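Local coordinates for arginase (Medicago truncatula, PDB 6VSS), which catalyses the manganese-dependent hydrolysis of L-arginine to urea and L-ornithine, and also converts agmatine to putrescine and urea, at residues B[89-94]-B[327-332]; B[143-146]-B[152-155]; B[179-184]-B[295-300]; B[264-269]-B[333-338]. All coordinates share one frame; numbering follows the deposited sequence.

Contact 1 of 4, residues B[89-94]-B[327-332]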
loop_
_atom_site.group_PDB
_atom_site.type_symbol
_atom_site.label_atom_id
_atom_site.label_comp_id
_atom_site.label_asym_id
_atom_site.label_seq_id
_atom_site.Cartn_x
_atom_site.Cartn_y
_atom_site.Cartn_z
ATOM N N ARG B 89 -9.216 10.453 -18.012
ATOM C CA ARG B 89 -10.395 10.068 -18.845
ATOM C C ARG B 89 -11.029 8.777 -18.319
ATOM O O ARG B 89 -12.240 8.635 -18.343
ATOM C CB ARG B 89 -10.043 9.942 -20.316
ATOM C CG ARG B 89 -9.589 11.272 -20.881
ATOM C CD ARG B 89 -9.347 11.230 -22.342
ATOM N NE ARG B 89 -8.176 10.419 -22.554
ATOM C CZ ARG B 89 -6.940 10.906 -22.721
ATOM N NH1 ARG B 89 -6.734 12.202 -22.770
ATOM N NH2 ARG B 89 -5.942 10.099 -22.942
ATOM N N GLU B 90 -10.243 7.785 -18.013
ATOM C CA GLU B 90 -10.844 6.529 -17.533
ATOM C C GLU B 90 -11.671 6.835 -16.273
ATOM O O GLU B 90 -12.713 6.242 -16.097
ATOM C CB GLU B 90 -9.766 5.488 -17.243
ATOM C CG GLU B 90 -10.328 4.413 -16.364
ATOM C CD GLU B 90 -9.372 3.292 -16.076
ATOM O OE1 GLU B 90 -8.508 3.472 -15.201
ATOM O OE2 GLU B 90 -9.478 2.276 -16.762
ATOM N N ALA B 91 -11.150 7.625 -15.328
ATOM C CA ALA B 91 -11.885 7.910 -14.084
ATOM C C ALA B 91 -13.138 8.754 -14.372
ATOM O O ALA B 91 -14.112 8.570 -13.683
ATOM C CB ALA B 91 -10.962 8.529 -13.070
ATOM N N ILE B 92 -13.128 9.646 -15.367
ATOM C CA ILE B 92 -14.340 10.426 -15.707
ATOM C C ILE B 92 -15.445 9.442 -16.048
ATOM O O ILE B 92 -16.595 9.699 -15.684
ATOM C CB ILE B 92 -14.108 11.388 -16.878
ATOM C CG1 ILE B 92 -13.263 12.579 -16.452
ATOM C CG2 ILE B 92 -15.422 11.856 -17.469
ATOM C CD1 ILE B 92 -12.699 13.334 -17.667
ATOM N N TRP B 93 -15.074 8.445 -16.842
ATOM C CA TRP B 93 -15.978 7.478 -17.487
ATOM C C TRP B 93 -15.945 6.178 -16.649
ATOM O O TRP B 93 -16.243 5.164 -17.216
ATOM C CB TRP B 93 -15.579 7.439 -18.980
ATOM C CG TRP B 93 -16.088 8.645 -19.749
ATOM C CD1 TRP B 93 -17.414 8.973 -19.834
ATOM C CD2 TRP B 93 -15.395 9.720 -20.452
ATOM N NE1 TRP B 93 -17.603 10.157 -20.503
ATOM C CE2 TRP B 93 -16.386 10.627 -20.927
ATOM C CE3 TRP B 93 -14.048 10.060 -20.712
ATOM C CZ2 TRP B 93 -16.085 11.784 -21.671
ATOM C CZ3 TRP B 93 -13.742 11.212 -21.431
ATOM C CH2 TRP B 93 -14.751 12.076 -21.884
ATOM N N CYS B 94 -15.752 6.246 -15.299
ATOM C CA CYS B 94 -15.528 5.105 -14.339
ATOM C C CYS B 94 -16.824 4.462 -13.794
ATOM O O CYS B 94 -17.764 5.207 -13.397
ATOM C CB CYS B 94 -14.741 5.548 -13.104
ATOM S SG CYS B 94 -14.860 4.457 -11.642
ATOM N N VAL B 327 -10.412 12.209 -8.004
ATOM C CA VAL B 327 -10.421 13.630 -7.636
ATOM C C VAL B 327 -10.195 14.496 -8.916
ATOM O O VAL B 327 -10.919 15.488 -9.185
ATOM C CB VAL B 327 -9.380 13.847 -6.515
ATOM C CG1 VAL B 327 -9.007 15.292 -6.373
ATOM C CG2 VAL B 327 -9.814 13.243 -5.165
ATOM N N ALA B 328 -9.167 14.237 -9.658
ATOM C CA ALA B 328 -8.877 14.996 -10.899
ATOM C C ALA B 328 -10.091 14.908 -11.868
ATOM O O ALA B 328 -10.459 15.914 -12.456
ATOM C CB ALA B 328 -7.606 14.419 -11.466
ATOM N N ALA B 329 -10.695 13.726 -12.012
ATOM C CA ALA B 329 -11.824 13.460 -12.935
ATOM C C ALA B 329 -13.039 14.299 -12.513
ATOM O O ALA B 329 -13.598 15.003 -13.365
ATOM C CB ALA B 329 -12.131 11.997 -12.956
ATOM N N LYS B 330 -13.310 14.385 -11.203
ATOM C CA LYS B 330 -14.391 15.233 -10.668
ATOM C C LYS B 330 -14.088 16.726 -10.856
ATOM O O LYS B 330 -15.008 17.458 -11.165
ATOM C CB LYS B 330 -14.667 14.918 -9.208
ATOM C CG LYS B 330 -15.907 15.655 -8.724
ATOM C CD LYS B 330 -16.616 15.047 -7.523
ATOM C CE LYS B 330 -17.847 15.869 -7.149
ATOM N NZ LYS B 330 -18.699 15.164 -6.168
ATOM N N LEU B 331 -12.857 17.180 -10.641
ATOM C CA LEU B 331 -12.462 18.575 -11.016
ATOM C C LEU B 331 -12.737 18.806 -12.502
ATOM O O LEU B 331 -13.289 19.859 -12.823
ATOM C CB LEU B 331 -11.010 18.894 -10.634
ATOM C CG LEU B 331 -10.701 18.745 -9.138
ATOM C CD1 LEU B 331 -9.208 18.805 -8.906
ATOM C CD2 LEU B 331 -11.416 19.815 -8.327
ATOM N N VAL B 332 -12.404 17.864 -13.374
ATOM C CA VAL B 332 -12.646 18.019 -14.841
ATOM C C VAL B 332 -14.156 18.111 -15.072
ATOM O O VAL B 332 -14.592 18.989 -15.843
ATOM C CB VAL B 332 -11.995 16.908 -15.696
ATOM C CG1 VAL B 332 -12.206 17.150 -17.172
ATOM C CG2 VAL B 332 -10.488 16.870 -15.488
#
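Ala329 CB presses on the last turn of helix 84-92, 3.5 Å from Ile92 N, and on the side of that turn it meets a second methyl, Ala91 CB, at 3.7 Å. Nothing bulkier stands between the backbones, and the CA atoms of Ile92 and Ala329 come within 4.8 Å of each other. Ile92 fills the flank. Its CG1 lies beside its own backbone N (chi1 -73°) and touches Ala329 CB, and the extended branch carries CD1 on to Val332 CG1, 3.9 Å away, the two side chains crossing at about a right angle. The other branch, CG2, sits over the centre of the Trp93 indole, 3.6 Å above the ring plane. Replacing Ile92 by an alanine would probably open a gap beside Val332 and leave the Trp93 ring without the methyl that covers this face.

Further out, Leu66 of strand 63-69 touches both Ile92 and Val332. Arg89 forms a salt bridge with Glu122 of a neighbouring subunit, while Cys94 O is hydrogen-bonded to Thr97 OG1, of an L-ornithine-binding residue. The side chains that meet are all hydrocarbon, and the close approach is consistent with methyl-to-methyl fit; the one polar link between the two helices noted here, Ile92 O to Arg333 NH1, lies one residue further along.

Contact 2 of 4, residues B[143-146]-B[152-155]; sequences KLVM and RPLV
Met146 lies aslant the ring of Pro153, while its neighbour Val145 points a methyl at the backbone where that ring begins. The two residues thus cover the proline from different directions. Met146 approaches with its CG, 3.8 Å from Pro153 CD and slightly farther from Pro153 CG; the thioether beyond bends at chi3 (74°), and the side chain also packs on Lys173 and Leu174 of helix 163-174. Val145 has its CG1 trans to its backbone N (chi1 177°), which directs that methyl at the start of the proline, 4.1 Å from Pro153 N. The same methyl lies 4.3 Å from Arg152 C and 4.4 Å from Pro153 CB, so it rests on the junction of the two residues rather than on one side chain.

The setting is a beta-alpha-beta crossover: helix 131-146 follows strand 113-118, and a short turn leads into strand 151-157, with strand 63-69 lying between the two in the parallel sheet. Leu154 faces the other layer, against helix 323-339, whereas Pro153 faces helix 131-146. Arg152 sets off away from the helix, and its NH1 forms a salt bridge with Asp304.

A proline has no N-H to give to a neighbouring strand. Here a hydrocarbon methyl lies nearest its nitrogen across the contact, while its backbone still bonds to Gly308. The chemistry therefore implies a greasy seam, dependent on surface fit, that seats the end of the helix on the strand it precedes.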
loop_
_atom_site.group_PDB
_atom_site.type_symbol
_atom_site.label_atom_id
_atom_site.label_comp_id
_atom_site.label_asym_id
_atom_site.label_seq_id
_atom_site.Cartn_x
_atom_site.Cartn_y
_atom_site.Cartn_z
ATOM N N LYS B 143 -5.282 25.771 -30.517
ATOM C CA LYS B 143 -5.924 26.623 -31.550
ATOM C C LYS B 143 -6.806 25.762 -32.458
ATOM O O LYS B 143 -7.915 26.242 -32.834
ATOM C CB LYS B 143 -4.851 27.393 -32.340
ATOM C CG LYS B 143 -4.145 28.480 -31.552
ATOM C CD LYS B 143 -3.195 29.369 -32.383
ATOM C CE LYS B 143 -2.636 30.482 -31.523
ATOM N NZ LYS B 143 -1.687 31.356 -32.244
ATOM N N LEU B 144 -6.341 24.544 -32.775
ATOM C CA LEU B 144 -7.088 23.560 -33.582
ATOM C C LEU B 144 -8.400 23.203 -32.857
ATOM O O LEU B 144 -9.403 23.118 -33.570
ATOM C CB LEU B 144 -6.211 22.339 -33.921
ATOM C CG LEU B 144 -5.059 22.609 -34.911
ATOM C CD1 LEU B 144 -4.040 21.484 -34.945
ATOM C CD2 LEU B 144 -5.580 22.848 -36.342
ATOM N N VAL B 145 -8.440 23.105 -31.517
ATOM C CA VAL B 145 -9.730 22.843 -30.785
ATOM C C VAL B 145 -10.614 24.104 -30.847
ATOM O O VAL B 145 -11.820 24.035 -31.160
ATOM C CB VAL B 145 -9.486 22.381 -29.332
ATOM C CG1 VAL B 145 -10.780 22.180 -28.565
ATOM C CG2 VAL B 145 -8.653 21.131 -29.288
ATOM N N MET B 146 -10.008 25.255 -30.646
ATOM C CA MET B 146 -10.743 26.532 -30.538
ATOM C C MET B 146 -11.362 26.856 -31.890
ATOM O O MET B 146 -12.459 27.462 -31.876
ATOM C CB MET B 146 -9.821 27.672 -30.115
ATOM C CG MET B 146 -9.322 27.504 -28.718
ATOM S SD MET B 146 -8.410 28.939 -28.136
ATOM C CE MET B 146 -9.808 30.036 -27.895
ATOM N N ARG B 152 -14.490 24.133 -26.716
ATOM C CA ARG B 152 -13.647 24.969 -25.831
ATOM C C ARG B 152 -12.643 24.036 -25.127
ATOM O O ARG B 152 -13.052 23.010 -24.596
ATOM C CB ARG B 152 -14.479 25.833 -24.890
ATOM C CG ARG B 152 -15.248 26.944 -25.582
ATOM C CD ARG B 152 -15.800 27.949 -24.596
ATOM N NE ARG B 152 -16.734 28.823 -25.268
ATOM C CZ ARG B 152 -17.158 29.998 -24.850
ATOM N NH1 ARG B 152 -16.751 30.506 -23.708
ATOM N NH2 ARG B 152 -18.014 30.672 -25.588
ATOM N N PRO B 153 -11.352 24.389 -25.133
ATOM C CA PRO B 153 -10.276 23.525 -24.646
ATOM C C PRO B 153 -10.236 23.394 -23.120
ATOM O O PRO B 153 -10.065 24.404 -22.422
ATOM C CB PRO B 153 -9.016 24.233 -25.142
ATOM C CG PRO B 153 -9.427 25.657 -25.121
ATOM C CD PRO B 153 -10.811 25.605 -25.739
ATOM N N LEU B 154 -10.464 22.173 -22.652
ATOM C CA LEU B 154 -10.209 21.751 -21.249
ATOM C C LEU B 154 -8.966 20.834 -21.307
ATOM O O LEU B 154 -9.034 19.707 -21.745
ATOM C CB LEU B 154 -11.482 21.134 -20.659
ATOM C CG LEU B 154 -11.549 21.131 -19.130
ATOM C CD1 LEU B 154 -12.917 20.646 -18.608
ATOM C CD2 LEU B 154 -10.438 20.220 -18.580
ATOM N N VAL B 155 -7.801 21.415 -21.031
ATOM C CA VAL B 155 -6.502 20.723 -21.150
ATOM C C VAL B 155 -6.271 19.803 -19.946
ATOM O O VAL B 155 -6.450 20.243 -18.767
ATOM C CB VAL B 155 -5.389 21.742 -21.393
ATOM C CG1 VAL B 155 -4.018 21.105 -21.347
ATOM C CG2 VAL B 155 -5.623 22.476 -22.726
#

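Contact 3 of 4, residues B[179-184]-B[295-300]. With MN (manganese (II) ion), chain I; MN (manganese (II) ion), chain J.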
loop_
_atom_site.group_PDB
_atom_site.type_symbol
_atom_site.label_atom_id
_atom_site.label_comp_id
_atom_site.label_asym_id
_atom_site.label_seq_id
_atom_site.Cartn_x
_atom_site.Cartn_y
_atom_site.Cartn_z
ATOM N N ASP B 179 -8.862 36.911 -17.902
ATOM C CA ASP B 179 -8.628 36.867 -16.433
ATOM C C ASP B 179 -8.414 35.402 -16.098
ATOM O O ASP B 179 -9.049 34.611 -16.747
ATOM C CB ASP B 179 -9.784 37.472 -15.634
ATOM C CG ASP B 179 -9.954 38.992 -15.725
ATOM O OD1 ASP B 179 -8.977 39.698 -16.084
ATOM O OD2 ASP B 179 -11.066 39.471 -15.390
ATOM N N ILE B 180 -7.590 35.093 -15.098
ATOM C CA ILE B 180 -7.298 33.697 -14.693
ATOM C C ILE B 180 -7.655 33.475 -13.232
ATOM O O ILE B 180 -7.326 34.279 -12.375
ATOM C CB ILE B 180 -5.844 33.317 -14.974
ATOM C CG1 ILE B 180 -5.474 33.507 -16.446
ATOM C CG2 ILE B 180 -5.566 31.903 -14.453
ATOM C CD1 ILE B 180 -4.053 33.187 -16.735
ATOM N N LEU B 181 -8.325 32.374 -12.995
ATOM C CA LEU B 181 -8.564 31.829 -11.656
ATOM C C LEU B 181 -7.676 30.606 -11.601
ATOM O O LEU B 181 -7.828 29.758 -12.495
ATOM C CB LEU B 181 -10.025 31.420 -11.504
ATOM C CG LEU B 181 -10.298 30.653 -10.216
ATOM C CD1 LEU B 181 -9.874 31.461 -9.006
ATOM C CD2 LEU B 181 -11.784 30.290 -10.169
ATOM N N HIS B 182 -6.728 30.603 -10.665
ATOM C CA HIS B 182 -5.618 29.638 -10.614
ATOM C C HIS B 182 -5.652 29.031 -9.223
ATOM O O HIS B 182 -5.461 29.786 -8.247
ATOM C CB HIS B 182 -4.333 30.349 -11.008
ATOM C CG HIS B 182 -3.066 29.629 -10.652
ATOM N ND1 HIS B 182 -1.923 30.310 -10.246
ATOM C CD2 HIS B 182 -2.733 28.323 -10.713
ATOM C CE1 HIS B 182 -0.944 29.439 -10.088
ATOM N NE2 HIS B 182 -1.431 28.210 -10.343
ATOM N N PHE B 183 -5.912 27.739 -9.130
ATOM C CA PHE B 183 -5.812 26.950 -7.874
ATOM C C PHE B 183 -4.443 26.291 -7.819
ATOM O O PHE B 183 -4.068 25.580 -8.732
ATOM C CB PHE B 183 -6.920 25.910 -7.783
ATOM C CG PHE B 183 -8.306 26.498 -7.753
ATOM C CD1 PHE B 183 -9.025 26.682 -8.928
ATOM C CD2 PHE B 183 -8.954 26.759 -6.557
ATOM C CE1 PHE B 183 -10.326 27.169 -8.921
ATOM C CE2 PHE B 183 -10.251 27.281 -6.549
ATOM C CZ PHE B 183 -10.913 27.502 -7.730
ATOM N N ASP B 184 -3.729 26.512 -6.732
ATOM C CA ASP B 184 -2.375 25.940 -6.595
ATOM C C ASP B 184 -1.904 26.027 -5.138
ATOM O O ASP B 184 -2.274 26.970 -4.485
ATOM C CB ASP B 184 -1.471 26.694 -7.553
ATOM C CG ASP B 184 -0.332 25.858 -8.086
ATOM O OD1 ASP B 184 0.176 24.952 -7.378
ATOM O OD2 ASP B 184 -0.068 26.052 -9.254
ATOM N N LEU B 295 -15.055 23.623 -5.229
ATOM C CA LEU B 295 -16.396 23.531 -5.872
ATOM C C LEU B 295 -17.197 24.792 -5.511
ATOM O O LEU B 295 -17.920 25.314 -6.355
ATOM C CB LEU B 295 -17.135 22.262 -5.412
ATOM C CG LEU B 295 -16.549 20.945 -5.895
ATOM C CD1 LEU B 295 -17.395 19.755 -5.509
ATOM C CD2 LEU B 295 -16.358 20.947 -7.385
ATOM N N ASN B 296 -17.110 25.243 -4.267
ATOM C CA ASN B 296 -17.803 26.489 -3.827
ATOM C C ASN B 296 -17.381 27.670 -4.716
ATOM O O ASN B 296 -18.255 28.416 -5.238
ATOM C CB ASN B 296 -17.513 26.780 -2.368
ATOM C CG ASN B 296 -18.155 25.773 -1.439
ATOM O OD1 ASN B 296 -19.043 25.034 -1.840
ATOM N ND2 ASN B 296 -17.718 25.738 -0.195
ATOM N N ILE B 297 -16.085 27.859 -4.879
ATOM C CA ILE B 297 -15.559 28.987 -5.690
ATOM C C ILE B 297 -16.024 28.823 -7.146
ATOM O O ILE B 297 -16.431 29.817 -7.801
ATOM C CB ILE B 297 -14.034 29.077 -5.522
ATOM C CG1 ILE B 297 -13.706 29.476 -4.076
ATOM C CG2 ILE B 297 -13.493 30.042 -6.559
ATOM C CD1 ILE B 297 -12.261 29.354 -3.639
ATOM N N LEU B 298 -16.009 27.596 -7.643
ATOM C CA LEU B 298 -16.188 27.344 -9.090
ATOM C C LEU B 298 -17.676 27.443 -9.418
ATOM O O LEU B 298 -18.047 28.075 -10.453
ATOM C CB LEU B 298 -15.593 25.962 -9.376
ATOM C CG LEU B 298 -15.348 25.626 -10.828
ATOM C CD1 LEU B 298 -14.537 26.713 -11.529
ATOM C CD2 LEU B 298 -14.653 24.289 -10.902
ATOM N N GLN B 299 -18.500 26.911 -8.515
ATOM C CA GLN B 299 -19.969 26.927 -8.624
ATOM C C GLN B 299 -20.431 28.381 -8.571
ATOM O O GLN B 299 -21.333 28.738 -9.317
ATOM C CB GLN B 299 -20.597 25.989 -7.575
ATOM C CG GLN B 299 -20.361 24.515 -7.929
ATOM C CD GLN B 299 -20.834 23.487 -6.916
ATOM O OE1 GLN B 299 -21.188 23.822 -5.782
ATOM N NE2 GLN B 299 -20.851 22.218 -7.316
ATOM N N ASN B 300 -19.768 29.228 -7.814
ATOM C CA ASN B 300 -20.188 30.632 -7.617
ATOM C C ASN B 300 -19.570 31.536 -8.691
ATOM O O ASN B 300 -20.061 32.624 -8.855
ATOM C CB ASN B 300 -19.830 31.101 -6.206
ATOM C CG ASN B 300 -20.848 30.673 -5.169
ATOM O OD1 ASN B 300 -21.992 31.127 -5.199
ATOM N ND2 ASN B 300 -20.454 29.821 -4.244
HETATM MN MN MN I . 1.521 23.172 -7.512
HETATM MN MN MN J . 1.304 24.725 -10.213
HETATM O O HOH W 1 2.750 24.437 -8.769
#
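Asp184 OD2 is gripped by two partners: one manganese ion at 2.1 Å and the NE2 of His182, which donates a hydrogen bond of 2.8 Å. This is the binuclear manganese centre of the arginase fold, built at the end of strand 178-183 in the parallel beta sheet of an alpha/beta fold. The histidine reaches the anti lone pair of OD2, with the oxygen 19° out of its ring plane. His182 binds no metal itself but bonds a ligand oxygen, and in that sense acts from the second shell. Asp184 OD1 binds the other manganese ion at 2.2 Å, making the carboxylate a bridge, and a water also joins the two metals. His160, Asp188, His186, Asp269 and Asp271 complete the sites. His182 is itself fixed, stacked on Phe204 and hydrogen-bonded through ND1 to Gln218.

The strand alternates. His182 serves the metal side, while Leu181 and Phe183 turn to the opposite face of the sheet and meet Ile297 of helix 291-300. At the end of that helix, Asn296 O accepts from Asn300 N and Asn300 ND2, which come from opposite faces of its plane. One methyl serves both strand residues: Ile297 CG2 lies 3.8 Å from Phe183 CZ and 4.0 Å from Leu181 CD2. It is placed there by a first torsion that sets CG2 opposite the backbone N and CG1 beside it (chi1 -67°). The methyl meets the phenyl ring obliquely, and the two side chains slide past each other in opposite directions. Ile297 CD1 adds a third touch, 4.1 Å from Phe183 CE2.

Contact 4 of 4, residues B[264-269]-B[333-338]; sequences VYVSID and RELAAK. With MN (manganese (II) ion), chain J; MN (manganese (II) ion), chain I.
The flat peptide of Val266 is met at its oxygen by Leu335, whose CD2 methyl stands 4.0 Å from Val266 O. Two other flat groups of strand 264-269 serve different neighbours: the Tyr265 ring packs on Val166 and Val167 of helix 163-174, and the Asp269 carboxylate reaches the manganese ions. The strand is central to the parallel sheet of the alpha/beta arginase fold, with helix layers on both faces, and helix 323-339 lies on the face that Val266 and Ile268 look toward.

Within 333-338 Leu335 makes the contact; one turn earlier Leu331 also reaches Ile268. The CG of Leu335 stands trans to the backbone N (chi1 175°), which carries the fork toward the strand. CD1 goes to Val266 CB at 4.1 Å, and CD2 leans to Ile268 CD1 at a loose 4.4 Å.

On the other face Ser267 OG hydrogen-bonds to His160 NE2 and to Asp309 OD1. His160 is a metal ligand, and the serine acts from the second shell, probably helping to position that imidazole, while Tyr265 OH also bonds to Asp309. The apolar seam thus backs a strand whose end carries a metal ligand and whose other face carries second-shell Ser267. Asp269 belongs to a DxD pair with Asp271, and its single oxygen OD2 bridges both metals, 2.1 Å from one manganese ion and 2.2 Å from the other.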
loop_
_atom_site.group_PDB
_atom_site.type_symbol
_atom_site.label_atom_id
_atom_site.label_comp_id
_atom_site.label_asym_id
_atom_site.label_seq_id
_atom_site.Cartn_x
_atom_site.Cartn_y
_atom_site.Cartn_z
ATOM N N VAL B 264 -12.451 34.298 -19.345
ATOM C CA VAL B 264 -11.915 33.710 -18.090
ATOM C C VAL B 264 -11.288 32.348 -18.404
ATOM O O VAL B 264 -11.979 31.475 -18.997
ATOM C CB VAL B 264 -12.997 33.599 -16.995
ATOM C CG1 VAL B 264 -12.405 33.045 -15.700
ATOM C CG2 VAL B 264 -13.659 34.966 -16.721
ATOM N N TYR B 265 -10.050 32.150 -17.953
ATOM C CA TYR B 265 -9.344 30.835 -18.006
ATOM C C TYR B 265 -9.185 30.280 -16.585
ATOM O O TYR B 265 -8.782 31.085 -15.683
ATOM C CB TYR B 265 -7.991 31.019 -18.677
ATOM C CG TYR B 265 -7.256 29.726 -18.857
ATOM C CD1 TYR B 265 -6.405 29.216 -17.877
ATOM C CD2 TYR B 265 -7.436 28.999 -20.016
ATOM C CE1 TYR B 265 -5.722 28.022 -18.080
ATOM C CE2 TYR B 265 -6.722 27.842 -20.246
ATOM C CZ TYR B 265 -5.903 27.329 -19.261
ATOM O OH TYR B 265 -5.271 26.159 -19.526
ATOM N N VAL B 266 -9.499 28.999 -16.382
ATOM C CA VAL B 266 -9.471 28.361 -15.031
ATOM C C VAL B 266 -8.410 27.267 -14.992
ATOM O O VAL B 266 -8.569 26.268 -15.652
ATOM C CB VAL B 266 -10.832 27.810 -14.594
ATOM C CG1 VAL B 266 -10.721 27.214 -13.191
ATOM C CG2 VAL B 266 -11.917 28.890 -14.612
ATOM N N SER B 267 -7.338 27.475 -14.244
ATOM C CA SER B 267 -6.204 26.531 -14.140
ATOM C C SER B 267 -6.275 25.854 -12.767
ATOM O O SER B 267 -6.168 26.557 -11.728
ATOM C CB SER B 267 -4.935 27.265 -14.339
ATOM O OG SER B 267 -3.823 26.394 -14.137
ATOM N N ILE B 268 -6.502 24.566 -12.720
ATOM C CA ILE B 268 -6.556 23.823 -11.424
ATOM C C ILE B 268 -5.297 22.953 -11.274
ATOM O O ILE B 268 -5.173 21.900 -12.000
ATOM C CB ILE B 268 -7.853 23.019 -11.310
ATOM C CG1 ILE B 268 -9.048 23.851 -11.816
ATOM C CG2 ILE B 268 -7.989 22.516 -9.869
ATOM C CD1 ILE B 268 -10.413 23.270 -11.597
ATOM N N ASP B 269 -4.393 23.341 -10.359
ATOM C CA ASP B 269 -3.298 22.435 -9.930
ATOM C C ASP B 269 -3.834 21.533 -8.796
ATOM O O ASP B 269 -4.347 22.042 -7.820
ATOM C CB ASP B 269 -2.048 23.252 -9.635
ATOM C CG ASP B 269 -0.835 22.432 -9.210
ATOM O OD1 ASP B 269 -1.071 21.298 -8.717
ATOM O OD2 ASP B 269 0.282 22.991 -9.224
ATOM N N ARG B 333 -14.935 17.246 -14.440
ATOM C CA ARG B 333 -16.403 17.179 -14.664
ATOM C C ARG B 333 -17.041 18.506 -14.241
ATOM O O ARG B 333 -17.857 19.041 -14.976
ATOM C CB ARG B 333 -17.028 16.004 -13.915
ATOM C CG ARG B 333 -16.797 14.676 -14.622
ATOM C CD ARG B 333 -16.794 13.483 -13.675
ATOM N NE ARG B 333 -18.070 13.363 -12.987
ATOM C CZ ARG B 333 -18.824 12.275 -12.910
ATOM N NH1 ARG B 333 -18.473 11.158 -13.516
ATOM N NH2 ARG B 333 -20.002 12.352 -12.316
ATOM N N GLU B 334 -16.647 19.064 -13.119
ATOM C CA GLU B 334 -17.311 20.257 -12.618
ATOM C C GLU B 334 -16.809 21.465 -13.421
ATOM O O GLU B 334 -17.593 22.368 -13.649
ATOM C CB GLU B 334 -17.087 20.277 -11.130
ATOM C CG GLU B 334 -17.700 19.075 -10.430
ATOM C CD GLU B 334 -19.222 19.024 -10.466
ATOM O OE1 GLU B 334 -19.870 20.086 -10.380
ATOM O OE2 GLU B 334 -19.745 17.922 -10.615
ATOM N N LEU B 335 -15.550 21.488 -13.848
ATOM C CA LEU B 335 -15.054 22.556 -14.754
ATOM C C LEU B 335 -15.823 22.501 -16.070
ATOM O O LEU B 335 -16.254 23.581 -16.526
ATOM C CB LEU B 335 -13.537 22.441 -14.958
ATOM C CG LEU B 335 -12.907 23.422 -15.975
ATOM C CD1 LEU B 335 -13.367 24.838 -15.744
ATOM C CD2 LEU B 335 -11.381 23.385 -15.879
ATOM N N ALA B 336 -15.965 21.313 -16.696
ATOM C CA ALA B 336 -16.755 21.131 -17.938
ATOM C C ALA B 336 -18.206 21.642 -17.745
ATOM O O ALA B 336 -18.694 22.344 -18.621
ATOM C CB ALA B 336 -16.730 19.705 -18.427
ATOM N N ALA B 337 -18.872 21.276 -16.641
ATOM C CA ALA B 337 -20.246 21.691 -16.288
ATOM C C ALA B 337 -20.353 23.221 -16.318
ATOM O O ALA B 337 -21.409 23.739 -16.742
ATOM C CB ALA B 337 -20.650 21.113 -14.943
ATOM N N LYS B 338 -19.348 23.943 -15.834
ATOM C CA LYS B 338 -19.332 25.416 -15.884
ATOM C C LYS B 338 -18.976 25.935 -17.283
ATOM O O LYS B 338 -19.492 26.996 -17.679
ATOM C CB LYS B 338 -18.328 25.957 -14.861
ATOM C CG LYS B 338 -18.822 25.872 -13.423
ATOM C CD LYS B 338 -19.941 26.860 -13.116
ATOM C CE LYS B 338 -19.444 28.288 -13.026
ATOM N NZ LYS B 338 -20.302 29.063 -12.095
HETATM MN MN MN J . 1.304 24.725 -10.213
HETATM MN MN MN I . 1.521 23.172 -7.512
HETATM O O HOH W 1 2.750 24.437 -8.769
#

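Contacts 2, 3 and 4 join helices to one parallel sheet, whereas contact 1 joins two helices of one layer. Contacts 1 and 4 share helix 323-339 and have centres 13 Å apart. Contacts 3 and 4 are closest, about 7 Å between centres, on the neighbouring strands 178-183 and 264-269, and both supply ligands to the same two manganese ions. Contact 2 lies toward the other part of the sheet, its centre 18 Å from that of contact 1, but Leu154 touches helix 323-339 there. Along the chain contact 2 closes before contacts 3 and 4 open, these two interleave, and contact 1 spans contacts 2 and 3 and crosses contact 4. Through contacts 3 and 4 distant sequence is gathered around one metal centre.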